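Local coordinates for aldehyde dehydrogenase (Anabaena variabilis, PDB 4H7N) that probably oxidises aldehydes to carboxylic acids with NAD+ as a member of the aldehyde dehydrogenase family, at the interface of chains A and B. Numbering follows the deposited sequence. Chains: chain A/B, Aldehyde dehydrogenase.

The interface of chains A and B. Residues chain A 401, 405, 408-409; chain B 121, 459, 461.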
ATOM      1  N   GLU A 401      29.607  13.568   9.763  1.00 37.26           N
ATOM      2  CA  GLU A 401      28.291  13.158   9.378  1.00 39.19           C
ATOM      3  C   GLU A 401      27.729  14.073   8.279  1.00 38.90           C
ATOM      4  O   GLU A 401      27.087  13.587   7.364  1.00 34.76           O
ATOM      5  CB  GLU A 401      27.346  13.002  10.575  1.00 42.27           C
ATOM      6  CG  GLU A 401      26.646  14.264  11.032  1.00 48.16           C
ATOM      7  CD  GLU A 401      25.667  14.047  12.194  1.00 51.18           C
ATOM      8  OE1 GLU A 401      25.981  13.284  13.136  1.00 47.05           O
ATOM      9  OE2 GLU A 401      24.594  14.695  12.171  1.00 54.17           O
ATOM     10  N   LEU A 405      26.209  12.800   4.795  1.00 30.08           N
ATOM     11  CA  LEU A 405      24.777  12.980   4.566  1.00 30.80           C
ATOM     12  C   LEU A 405      24.528  13.654   3.213  1.00 33.45           C
ATOM     13  O   LEU A 405      23.555  13.282   2.488  1.00 32.57           O
ATOM     14  CB  LEU A 405      24.100  13.754   5.699  1.00 32.34           C
ATOM     15  CG  LEU A 405      23.790  12.993   7.010  1.00 32.97           C
ATOM     16  CD1 LEU A 405      23.507  13.988   8.120  1.00 35.76           C
ATOM     17  CD2 LEU A 405      22.627  12.042   6.880  1.00 31.84           C
ATOM     18  N   ALA A 408      24.655  10.873   0.878  1.00 28.53           N
ATOM     19  CA  ALA A 408      23.560   9.961   1.165  1.00 27.50           C
ATOM     20  C   ALA A 408      22.192  10.440   0.660  1.00 27.51           C
ATOM     21  O   ALA A 408      21.415   9.641   0.128  1.00 27.03           O
ATOM     22  CB  ALA A 408      23.477   9.702   2.648  1.00 28.46           C
ATOM     23  N   ARG A 409      21.914  11.728   0.806  1.00 28.52           N
ATOM     24  CA  ARG A 409      20.676  12.284   0.304  1.00 31.09           C
ATOM     25  C   ARG A 409      20.516  12.164  -1.219  1.00 31.15           C
ATOM     26  O   ARG A 409      19.415  12.294  -1.704  1.00 32.09           O
ATOM     27  CB  ARG A 409      20.521  13.753   0.723  1.00 33.63           C
ATOM     28  CG  ARG A 409      20.330  13.909   2.231  1.00 37.73           C
ATOM     29  CD  ARG A 409      20.217  15.377   2.641  1.00 41.15           C
ATOM     30  NE  ARG A 409      20.382  15.520   4.094  1.00 43.85           N
ATOM     31  CZ  ARG A 409      21.349  16.215   4.705  1.00 47.06           C
ATOM     32  NH1 ARG A 409      22.311  16.874   4.016  1.00 46.21           N
ATOM     33  NH2 ARG A 409      21.348  16.265   6.042  1.00 49.11           N
TER
ATOM     34  N   GLN B 121      17.984  10.214  11.273  1.00 27.13           N
ATOM     35  CA  GLN B 121      17.323  11.297  10.567  1.00 28.53           C
ATOM     36  C   GLN B 121      16.415  10.672   9.523  1.00 30.30           C
ATOM     37  O   GLN B 121      16.657   9.535   9.066  1.00 28.28           O
ATOM     38  CB  GLN B 121      18.335  12.237   9.899  1.00 29.33           C
ATOM     39  CG  GLN B 121      19.118  13.101  10.901  1.00 31.07           C
ATOM     40  CD  GLN B 121      20.083  14.061  10.228  1.00 32.69           C
ATOM     41  OE1 GLN B 121      19.923  14.401   9.085  1.00 36.89           O
ATOM     42  NE2 GLN B 121      21.093  14.433  10.915  1.00 35.15           N
ATOM     43  N   PHE B 459      18.078   7.665   7.718  1.00 25.38           N
ATOM     44  CA  PHE B 459      19.522   7.770   7.813  1.00 25.89           C
ATOM     45  C   PHE B 459      19.948   7.397   9.240  1.00 26.26           C
ATOM     46  O   PHE B 459      19.581   8.067  10.217  1.00 26.14           O
ATOM     47  CB  PHE B 459      20.003   9.179   7.473  1.00 26.81           C
ATOM     48  CG  PHE B 459      19.540   9.677   6.128  1.00 27.77           C
ATOM     49  CD1 PHE B 459      20.263   9.435   5.008  1.00 28.29           C
ATOM     50  CD2 PHE B 459      18.316  10.307   5.991  1.00 34.37           C
ATOM     51  CE1 PHE B 459      19.847   9.873   3.779  1.00 30.34           C
ATOM     52  CE2 PHE B 459      17.895  10.761   4.735  1.00 34.16           C
ATOM     53  CZ  PHE B 459      18.674  10.546   3.641  1.00 29.52           C
ATOM     54  N   ILE B 461      22.892   6.921  11.772  1.00 25.33           N
ATOM     55  CA  ILE B 461      24.152   7.616  11.858  1.00 25.99           C
ATOM     56  C   ILE B 461      24.971   7.152  13.059  1.00 25.42           C
ATOM     57  O   ILE B 461      24.535   7.311  14.160  1.00 25.26           O
ATOM     58  CB  ILE B 461      23.878   9.119  12.004  1.00 27.13           C
ATOM     59  CG1 ILE B 461      23.073   9.647  10.809  1.00 27.18           C
ATOM     60  CG2 ILE B 461      25.173   9.900  12.126  1.00 28.22           C
ATOM     61  CD1 ILE B 461      22.304  10.911  11.134  1.00 27.94           C
TER
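A:Leu405, on the face of helix 401-408 turned toward chain B, splits its two methyls between two side chains of chain B. CD2 lies 3.9 Å from CB of B:Phe459, where the side chain leaves strand 454-462, while CD1 meets the amide end of B:Gln121, 3.7 Å from its NE2. Farther along the B:Phe459 ring, CE1 packs on the A:Ala408 methyl, CB, at 3.8 Å, and the tip atom CZ comes within 4.0 Å of CG in the aliphatic stem of A:Arg409. The carbonyl oxygen of A:Ala408 lies in the ring plane, at its edge. An alanine in place of B:Phe459 would remove the ring and would probably leave the A:Ala408 methyl and the A:Arg409 stem without the ring they pack on. At the other end of the helix, the CG2 branch of B:Ile461 lies 3.6 Å from the carboxylate OE1 of A:Glu401, placed there by a crowded chi1 of 86° and a chain extended beyond CG.

The B:Gln121 chain, extended beyond CG, carries its amide between A:Glu401 and A:Arg409, too distant to bond either. The amide plane is turned 21° from the guanidinium, which has CB of A:Leu405 above one face, toward the rim. B:Gln121 projects from strand 118-126, B:Phe459 and B:Ile461 from strand 454-462, strands of the arm by which aldehyde dehydrogenases commonly dimerise. This largely apolar patch seats them against the helix and, with its two-fold twin, probably helps hold the two-chain assembly together.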